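Long-range contacts in ThiJ/PfpI family protein (Pseudomonas syringae pv. tomato, PDB 3EWN), which is of unknown function but belongs to the DJ-1/PfpI family, in the wider clan of class I glutamine amidotransferase-like alpha/beta proteins: residues E24-L29 with M50-Y55; V30-T35 with D62-D67; I56-L61 with I72-T77. One frame throughout, in Å; residues are numbered along the deposited sequence.

Contact 1 (E24-L29 with M50-Y55)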
loop_
_atom_site.group_PDB
_atom_site.type_symbol
_atom_site.label_atom_id
_atom_site.label_comp_id
_atom_site.label_asym_id
_atom_site.label_seq_id
_atom_site.Cartn_x
_atom_site.Cartn_y
_atom_site.Cartn_z
ATOM N N GLU A 24 4.156 -20.030 8.040
ATOM C CA GLU A 24 2.793 -19.523 8.134
ATOM C C GLU A 24 1.990 -19.680 6.846
ATOM O O GLU A 24 2.523 -19.568 5.741
ATOM C CB GLU A 24 2.796 -18.040 8.532
ATOM C CG GLU A 24 3.427 -17.750 9.889
ATOM C CD GLU A 24 4.909 -17.426 9.803
ATOM O OE1 GLU A 24 5.527 -17.650 8.740
ATOM O OE2 GLU A 24 5.461 -16.945 10.815
ATOM N N GLN A 25 0.698 -19.943 7.010
ATOM C CA GLN A 25 -0.233 -20.081 5.895
ATOM C C GLN A 25 -1.144 -18.876 6.066
ATOM O O GLN A 25 -1.919 -18.816 7.015
ATOM C CB GLN A 25 -1.046 -21.368 6.026
ATOM C CG GLN A 25 -0.204 -22.633 6.023
ATOM C CD GLN A 25 0.585 -22.798 4.745
ATOM O OE1 GLN A 25 0.038 -22.691 3.648
ATOM N NE2 GLN A 25 1.883 -23.066 4.877
ATOM N N ILE A 26 -1.055 -17.929 5.140
ATOM C CA ILE A 26 -1.821 -16.694 5.230
ATOM C C ILE A 26 -2.780 -16.505 4.064
ATOM O O ILE A 26 -2.354 -16.420 2.912
ATOM C CB ILE A 26 -0.846 -15.489 5.295
ATOM C CG1 ILE A 26 0.066 -15.640 6.516
ATOM C CG2 ILE A 26 -1.613 -14.180 5.347
ATOM C CD1 ILE A 26 1.275 -14.718 6.520
ATOM N N ALA A 27 -4.074 -16.436 4.365
ATOM C CA ALA A 27 -5.079 -16.243 3.325
ATOM C C ALA A 27 -5.630 -14.822 3.380
ATOM O O ALA A 27 -6.142 -14.384 4.410
ATOM C CB ALA A 27 -6.216 -17.252 3.492
HETATM N N MSE A 28 -5.527 -14.112 2.259
HETATM C CA MSE A 28 -6.011 -12.741 2.168
HETATM C C MSE A 28 -7.130 -12.656 1.136
HETATM O O MSE A 28 -6.913 -12.874 -0.053
HETATM C CB MSE A 28 -4.854 -11.815 1.786
HETATM C CG MSE A 28 -3.641 -11.952 2.721
HETATM SE SE MSE A 28 -2.163 -10.779 2.332
HETATM C CE MSE A 28 -2.749 -9.223 3.270
ATOM N N LEU A 29 -8.332 -12.350 1.608
ATOM C CA LEU A 29 -9.491 -12.239 0.739
ATOM C C LEU A 29 -9.421 -10.993 -0.134
ATOM O O LEU A 29 -8.996 -9.934 0.322
ATOM C CB LEU A 29 -10.769 -12.181 1.582
ATOM C CG LEU A 29 -12.089 -11.957 0.839
ATOM C CD1 LEU A 29 -12.491 -13.226 0.102
ATOM C CD2 LEU A 29 -13.173 -11.562 1.841
HETATM N N MSE A 50 9.863 -14.741 5.755
HETATM C CA MSE A 50 10.545 -15.793 4.998
HETATM C C MSE A 50 9.926 -17.160 5.281
HETATM O O MSE A 50 9.757 -17.540 6.438
HETATM C CB MSE A 50 12.032 -15.838 5.370
HETATM C CG MSE A 50 12.844 -14.641 4.913
HETATM SE SE MSE A 50 14.603 -14.585 5.749
HETATM C CE MSE A 50 15.364 -16.105 4.859
ATOM N N GLY A 51 9.585 -17.894 4.225
ATOM C CA GLY A 51 9.008 -19.217 4.396
ATOM C C GLY A 51 7.492 -19.258 4.425
ATOM O O GLY A 51 6.892 -20.321 4.256
ATOM N N ALA A 52 6.868 -18.106 4.641
ATOM C CA ALA A 52 5.419 -18.038 4.701
ATOM C C ALA A 52 4.816 -18.135 3.313
ATOM O O ALA A 52 5.428 -17.719 2.324
ATOM C CB ALA A 52 4.982 -16.739 5.367
ATOM N N LYS A 53 3.616 -18.700 3.250
ATOM C CA LYS A 53 2.895 -18.837 1.994
ATOM C C LYS A 53 1.655 -17.961 2.070
ATOM O O LYS A 53 0.825 -18.121 2.962
ATOM C CB LYS A 53 2.495 -20.295 1.766
ATOM C CG LYS A 53 3.687 -21.225 1.609
ATOM C CD LYS A 53 3.248 -22.650 1.348
ATOM C CE LYS A 53 4.453 -23.564 1.169
ATOM N NZ LYS A 53 4.037 -24.944 0.796
ATOM N N ILE A 54 1.542 -17.019 1.140
ATOM C CA ILE A 54 0.395 -16.117 1.108
ATOM C C ILE A 54 -0.553 -16.498 -0.023
ATOM O O ILE A 54 -0.124 -16.702 -1.162
ATOM C CB ILE A 54 0.838 -14.654 0.894
ATOM C CG1 ILE A 54 1.734 -14.205 2.049
ATOM C CG2 ILE A 54 -0.388 -13.746 0.801
ATOM C CD1 ILE A 54 2.359 -12.837 1.842
ATOM N N TYR A 55 -1.838 -16.599 0.293
ATOM C CA TYR A 55 -2.847 -16.940 -0.701
ATOM C C TYR A 55 -3.776 -15.747 -0.913
ATOM O O TYR A 55 -4.334 -15.217 0.047
ATOM C CB TYR A 55 -3.665 -18.140 -0.223
ATOM C CG TYR A 55 -2.827 -19.349 0.125
ATOM C CD1 TYR A 55 -2.429 -20.251 -0.858
ATOM C CD2 TYR A 55 -2.403 -19.570 1.434
ATOM C CE1 TYR A 55 -1.623 -21.351 -0.547
ATOM C CE2 TYR A 55 -1.596 -20.666 1.757
ATOM C CZ TYR A 55 -1.212 -21.550 0.761
ATOM O OH TYR A 55 -0.413 -22.628 1.069
HETATM O O HOH W 1 4.609 -21.710 4.836
#
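Gln25 and Tyr55 reach across two parallel neighbours in the central sheet of this DJ-1/PfpI alpha/beta fold, strands 25-29 and 53-58, which with helix 36-46 form a beta-alpha-beta unit. Three parallel bridges set the register: Gln25 with Lys53, Ile26 with Ile54 and Ala27 with Tyr55.

On the face carrying Gln25 and Tyr55, the glutamine chain bends at chi2 (-61°), which places CD so that OE1 comes to Tyr55. This OE1 lies at the edge of the Tyr55 ring, in the ring plane, and accepts a short bond of 2.6 Å from Tyr55 OH. The amide and ring planes are nonetheless 45° apart, and the two groups cross obliquely. Lys53 lies beside Gln25, pointing the same way, with its CD 3.8 Å from Gln25 NE2; that amide nitrogen also makes a weak bond to Asp23 O.

The other face is apolar. Ile26 lies beside Ile54 on this face, its CB 4.3 Å from Ile54 CG1, and the selenium of selenomethionine Met28 (SE) meets Ile54 CG2 at 3.8 Å. Helix 36-46 covers this face, Phe46 touching both Ile26 and Met28.

Nearly straight backbone bonds join the strands; Met28 N to Tyr55 O, at 2.7 Å, has an N-H...O angle of 178°. At the start of strand 25-29, Glu24 OE1 lies 3.5 Å from Ala52 CB while OE2 is salt-bridged to Arg190. Glu24 O accepts from Lys53 N at 2.9 Å and also from a water at 3.1 Å, which donates its other proton to Gly51 O.

Contact 2 (V30-T35 with D62-D67)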
loop_
_atom_site.group_PDB
_atom_site.type_symbol
_atom_site.label_atom_id
_atom_site.label_comp_id
_atom_site.label_asym_id
_atom_site.label_seq_id
_atom_site.Cartn_x
_atom_site.Cartn_y
_atom_site.Cartn_z
ATOM N N VAL A 30 -9.814 -11.132 -1.396
ATOM C CA VAL A 30 -9.867 -9.995 -2.311
ATOM C C VAL A 30 -11.212 -10.094 -3.011
ATOM O O VAL A 30 -11.752 -11.185 -3.164
ATOM C CB VAL A 30 -8.724 -9.989 -3.371
ATOM C CG1 VAL A 30 -7.383 -9.826 -2.680
ATOM C CG2 VAL A 30 -8.765 -11.252 -4.224
ATOM N N TYR A 31 -11.758 -8.956 -3.418
ATOM C CA TYR A 31 -13.053 -8.929 -4.081
ATOM C C TYR A 31 -13.197 -7.643 -4.871
ATOM O O TYR A 31 -12.479 -6.674 -4.629
ATOM C CB TYR A 31 -14.176 -9.048 -3.040
ATOM C CG TYR A 31 -14.059 -8.084 -1.876
ATOM C CD1 TYR A 31 -14.485 -6.760 -1.991
ATOM C CD2 TYR A 31 -13.509 -8.492 -0.664
ATOM C CE1 TYR A 31 -14.365 -5.866 -0.922
ATOM C CE2 TYR A 31 -13.382 -7.604 0.411
ATOM C CZ TYR A 31 -13.814 -6.297 0.272
ATOM O OH TYR A 31 -13.696 -5.423 1.324
ATOM N N PRO A 32 -14.121 -7.619 -5.840
ATOM C CA PRO A 32 -14.313 -6.412 -6.644
ATOM C C PRO A 32 -14.661 -5.212 -5.770
ATOM O O PRO A 32 -15.461 -5.325 -4.845
ATOM C CB PRO A 32 -15.466 -6.794 -7.572
ATOM C CG PRO A 32 -15.307 -8.287 -7.720
ATOM C CD PRO A 32 -14.998 -8.709 -6.303
ATOM N N GLY A 33 -14.041 -4.071 -6.046
ATOM C CA GLY A 33 -14.351 -2.881 -5.277
ATOM C C GLY A 33 -13.612 -2.693 -3.967
ATOM O O GLY A 33 -13.869 -1.729 -3.249
HETATM N N MSE A 34 -12.704 -3.601 -3.638
HETATM C CA MSE A 34 -11.950 -3.453 -2.399
HETATM C C MSE A 34 -11.020 -2.246 -2.530
HETATM O O MSE A 34 -10.706 -1.823 -3.641
HETATM C CB MSE A 34 -11.111 -4.701 -2.144
HETATM C CG MSE A 34 -9.985 -4.888 -3.151
HETATM SE SE MSE A 34 -8.874 -6.385 -2.742
HETATM C CE MSE A 34 -7.867 -6.443 -4.361
ATOM N N THR A 35 -10.602 -1.681 -1.401
ATOM C CA THR A 35 -9.678 -0.556 -1.415
ATOM C C THR A 35 -8.341 -1.278 -1.412
ATOM O O THR A 35 -7.990 -1.920 -0.431
ATOM C CB THR A 35 -9.826 0.315 -0.145
ATOM O OG1 THR A 35 -11.149 0.868 -0.103
ATOM C CG2 THR A 35 -8.809 1.453 -0.153
ATOM N N ASP A 62 -10.668 -15.009 -11.600
ATOM C CA ASP A 62 -10.706 -13.852 -12.486
ATOM C C ASP A 62 -10.153 -12.647 -11.727
ATOM O O ASP A 62 -10.344 -12.521 -10.517
ATOM C CB ASP A 62 -12.139 -13.548 -12.938
ATOM C CG ASP A 62 -12.780 -14.705 -13.680
ATOM O OD1 ASP A 62 -12.178 -15.199 -14.652
ATOM O OD2 ASP A 62 -13.892 -15.116 -13.291
ATOM N N PRO A 63 -9.442 -11.755 -12.425
ATOM C CA PRO A 63 -8.877 -10.566 -11.781
ATOM C C PRO A 63 -9.984 -9.718 -11.157
ATOM O O PRO A 63 -11.077 -9.624 -11.710
ATOM C CB PRO A 63 -8.191 -9.846 -12.938
ATOM C CG PRO A 63 -7.766 -10.976 -13.827
ATOM C CD PRO A 63 -8.982 -11.866 -13.821
ATOM N N VAL A 64 -9.706 -9.121 -10.001
ATOM C CA VAL A 64 -10.682 -8.272 -9.328
ATOM C C VAL A 64 -10.175 -6.837 -9.402
ATOM O O VAL A 64 -8.993 -6.581 -9.177
ATOM C CB VAL A 64 -10.864 -8.672 -7.846
ATOM C CG1 VAL A 64 -11.474 -10.065 -7.760
ATOM C CG2 VAL A 64 -9.528 -8.629 -7.118
ATOM N N THR A 65 -11.063 -5.909 -9.737
ATOM C CA THR A 65 -10.680 -4.510 -9.856
ATOM C C THR A 65 -11.038 -3.725 -8.600
ATOM O O THR A 65 -12.179 -3.766 -8.138
ATOM C CB THR A 65 -11.361 -3.854 -11.072
ATOM O OG1 THR A 65 -11.029 -4.594 -12.257
ATOM C CG2 THR A 65 -10.891 -2.412 -11.224
ATOM N N SER A 66 -10.056 -3.011 -8.058
ATOM C CA SER A 66 -10.253 -2.227 -6.839
ATOM C C SER A 66 -11.162 -1.025 -7.051
ATOM O O SER A 66 -11.534 -0.708 -8.181
ATOM C CB SER A 66 -8.904 -1.759 -6.286
ATOM O OG SER A 66 -8.374 -0.680 -7.039
ATOM N N ASP A 67 -11.509 -0.352 -5.957
ATOM C CA ASP A 67 -12.390 0.805 -6.036
ATOM C C ASP A 67 -11.751 1.983 -6.761
ATOM O O ASP A 67 -12.423 2.976 -7.057
ATOM C CB ASP A 67 -12.881 1.218 -4.634
ATOM C CG ASP A 67 -11.757 1.633 -3.691
ATOM O OD1 ASP A 67 -10.584 1.713 -4.113
ATOM O OD2 ASP A 67 -12.067 1.890 -2.504
#
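A chi1 of -65° sets Val64 CG1 anti to the carbonyl carbon and leaves CG2 in the crowded position between the backbone N and that carbon; there the CG2 methyl meets both Val30 CG2, at 4.0 Å, and Met34 CE, at 3.9 Å. Asp67 holds CG in the corresponding place (chi1 62°), which brings its carboxylate beside Thr35. The two valines cross at about a right angle, as do Val64 and the selenomethionine Met34. The CB of Met34 points away and its chain is extended beyond CG, yet CE ends near Val64 CG2. Pro32 meets the other branch of Val64, its CD lying 4.0 Å from CG1.

These contacts fasten the loop between strand 25-29 and helix 36-46 to strand 64-65, half of the small antiparallel pair with 71-73. The loop makes a type II beta turn from Tyr31 to Met34, in which Gly33 takes the positive phi expected of its third residue. At this corner Gly33 N donates to Thr65 O at 2.8 Å in a nearly straight bond. Next, Asp67 N donates to Met34 O at 2.9 Å; the same oxygen has Ser66 CB as a close neighbour at 3.2 Å.

Within 30-35, Met34 CB lies over one face of the Tyr31 ring, offset toward the rim, while Tyr31 OH is bonded to Pro91 O and Thr97 OG1. Tyr31 N is buried here without a partner in the model.

Thr35 OG1 donates to Asp67 OD2 at 2.8 Å, approaching from above the carboxylate plane, 38° out of it. The same hydroxyl is hydrogen-bonded to a glycerol that probably came from the crystallisation liquor.

Contact 3 (I56-L61 with I72-T77)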
loop_
_atom_site.group_PDB
_atom_site.type_symbol
_atom_site.label_atom_id
_atom_site.label_comp_id
_atom_site.label_asym_id
_atom_site.label_seq_id
_atom_site.Cartn_x
_atom_site.Cartn_y
_atom_site.Cartn_z
ATOM N N ILE A 56 -3.918 -15.316 -2.164
ATOM C CA ILE A 56 -4.808 -14.208 -2.503
ATOM C C ILE A 56 -6.089 -14.918 -2.931
ATOM O O ILE A 56 -6.200 -15.394 -4.058
ATOM C CB ILE A 56 -4.224 -13.370 -3.657
ATOM C CG1 ILE A 56 -2.803 -12.922 -3.296
ATOM C CG2 ILE A 56 -5.097 -12.151 -3.924
ATOM C CD1 ILE A 56 -2.707 -12.120 -1.991
ATOM N N VAL A 57 -7.046 -14.992 -2.008
ATOM C CA VAL A 57 -8.293 -15.718 -2.222
ATOM C C VAL A 57 -9.498 -14.917 -2.684
ATOM O O VAL A 57 -9.801 -13.858 -2.139
ATOM C CB VAL A 57 -8.695 -16.454 -0.931
ATOM C CG1 VAL A 57 -9.835 -17.417 -1.208
ATOM C CG2 VAL A 57 -7.497 -17.183 -0.358
ATOM N N ALA A 58 -10.202 -15.458 -3.674
ATOM C CA ALA A 58 -11.400 -14.819 -4.210
ATOM C C ALA A 58 -12.418 -15.875 -4.621
ATOM O O ALA A 58 -12.113 -17.067 -4.643
ATOM C CB ALA A 58 -11.037 -13.952 -5.408
ATOM N N LYS A 59 -13.629 -15.432 -4.947
ATOM C CA LYS A 59 -14.699 -16.339 -5.360
ATOM C C LYS A 59 -14.262 -17.142 -6.586
ATOM O O LYS A 59 -14.650 -18.299 -6.760
ATOM C CB LYS A 59 -15.967 -15.535 -5.665
ATOM C CG LYS A 59 -17.255 -16.349 -5.699
ATOM C CD LYS A 59 -18.475 -15.432 -5.701
ATOM C CE LYS A 59 -19.767 -16.232 -5.634
ATOM N NZ LYS A 59 -20.969 -15.359 -5.543
ATOM N N SER A 60 -13.454 -16.519 -7.438
ATOM C CA SER A 60 -12.934 -17.176 -8.632
ATOM C C SER A 60 -11.545 -16.613 -8.906
ATOM O O SER A 60 -11.096 -15.702 -8.208
ATOM C CB SER A 60 -13.848 -16.925 -9.831
ATOM O OG SER A 60 -15.145 -17.446 -9.601
ATOM N N LEU A 61 -10.864 -17.144 -9.914
ATOM C CA LEU A 61 -9.523 -16.664 -10.223
ATOM C C LEU A 61 -9.498 -15.468 -11.167
ATOM O O LEU A 61 -8.430 -14.964 -11.504
ATOM C CB LEU A 61 -8.667 -17.802 -10.789
ATOM C CG LEU A 61 -8.341 -18.944 -9.816
ATOM C CD1 LEU A 61 -7.461 -19.968 -10.513
ATOM C CD2 LEU A 61 -7.630 -18.401 -8.581
ATOM N N ILE A 72 -6.136 -6.912 -9.446
ATOM C CA ILE A 72 -5.271 -7.902 -8.810
ATOM C C ILE A 72 -5.708 -9.309 -9.225
ATOM O O ILE A 72 -6.902 -9.579 -9.337
ATOM C CB ILE A 72 -5.354 -7.783 -7.265
ATOM C CG1 ILE A 72 -4.562 -6.564 -6.788
ATOM C CG2 ILE A 72 -4.829 -9.049 -6.603
ATOM C CD1 ILE A 72 -5.128 -5.236 -7.230
ATOM N N VAL A 73 -4.747 -10.201 -9.454
ATOM C CA VAL A 73 -5.072 -11.568 -9.854
ATOM C C VAL A 73 -5.054 -12.514 -8.655
ATOM O O VAL A 73 -4.031 -12.667 -7.994
ATOM C CB VAL A 73 -4.072 -12.114 -10.900
ATOM C CG1 VAL A 73 -4.559 -13.468 -11.414
ATOM C CG2 VAL A 73 -3.921 -11.129 -12.055
ATOM N N PRO A 74 -6.195 -13.150 -8.352
ATOM C CA PRO A 74 -6.253 -14.079 -7.217
ATOM C C PRO A 74 -5.372 -15.293 -7.493
ATOM O O PRO A 74 -5.098 -15.606 -8.652
ATOM C CB PRO A 74 -7.731 -14.469 -7.156
ATOM C CG PRO A 74 -8.436 -13.311 -7.805
ATOM C CD PRO A 74 -7.527 -12.961 -8.951
ATOM N N THR A 75 -4.936 -15.977 -6.440
ATOM C CA THR A 75 -4.105 -17.168 -6.607
ATOM C C THR A 75 -4.793 -18.392 -6.019
ATOM O O THR A 75 -4.269 -19.506 -6.083
ATOM C CB THR A 75 -2.724 -17.009 -5.943
ATOM O OG1 THR A 75 -2.885 -16.721 -4.549
ATOM C CG2 THR A 75 -1.935 -15.895 -6.617
ATOM N N ALA A 76 -5.975 -18.179 -5.452
ATOM C CA ALA A 76 -6.750 -19.258 -4.861
ATOM C C ALA A 76 -8.223 -18.885 -4.820
ATOM O O ALA A 76 -8.572 -17.705 -4.842
ATOM C CB ALA A 76 -6.249 -19.552 -3.447
ATOM N N THR A 77 -9.080 -19.898 -4.777
ATOM C CA THR A 77 -10.521 -19.698 -4.697
ATOM C C THR A 77 -10.943 -20.246 -3.343
ATOM O O THR A 77 -10.125 -20.832 -2.635
ATOM C CB THR A 77 -11.268 -20.475 -5.794
ATOM O OG1 THR A 77 -11.055 -21.881 -5.614
ATOM C CG2 THR A 77 -10.765 -20.065 -7.172
#
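Ile56 and Val57 run parallel to the chain around Thr75 and Ala76, but the register slips by one residue: Ile56 lies nearest Pro74, whereas Val57 bridges Ala76 with their CA atoms 4.7 Å apart. The extra residue, Thr75, takes part through its side chain as well as its backbone. With chi1 at 58° its OG1 stands between the backbone N and the carbonyl carbon, where it accepts from Ile56 N at 3.0 Å. Ile56 O in turn takes two donors, Thr75 N at 2.8 Å in the carbonyl plane and Ala76 N at 3.1 Å from 41° above it. Past this kink, Ala58 N donates to Ala76 O, resuming the backbone pairing.

Pro74 points toward 56-61, its CG on Ala58 CB at 3.6 Å, and its CD lies 3.4 Å from Leu61 O. Leu61 comes back over the same segment: its CG meets Thr77 CG2 at 3.8 Å, the two side chains crossing at about a right angle, while CD2 of the leucine reaches Ala76 N. Val57 and Ala76 share the face toward helix 104-114, where Phe109 touches Val57. Before the slip, Ile56 CG2 meets Ile72 CG2 at 4.1 Å, again nearly at a right angle, and Leu70 of the second subunit packs on both isoleucines.

The short, weakly bonded strand 76-77 forms one edge of the main sheet within this chain, while Val73, a few residues earlier, pairs antiparallel with a strand of the second subunit. Using a threonine hydroxyl as acceptor and one carbonyl for two donors, the contact keeps both N and O of Ile56 hydrogen-bonded at the slip, where regular strand pairing is interrupted.

Contacts 1 and 3 flank strand 53-58 on its two edges: contact 1 is regular parallel pairing with 25-29, contact 3 a kinked pairing with the outermost strand 76-77. They meet directly, Met28 O lying 2.9 Å from Val57 N in a probable hydrogen bond. Contact 2 sits where strand 25-29 gives way to a loop; a probable hydrogen bond, Val64 O to Ile72 N at 2.9 Å, links it to contact 3. Among touching residues, contact 1 has one exposed, contacts 2 and 3 three each, contact 3 lying at the sheet edge and subunit interface. Straight backbone bonds dominate contact 1; two backbone bonds and a hydroxyl-carboxylate bond, with Val64 packing, contact 2; a shared carbonyl and proline packing, contact 3.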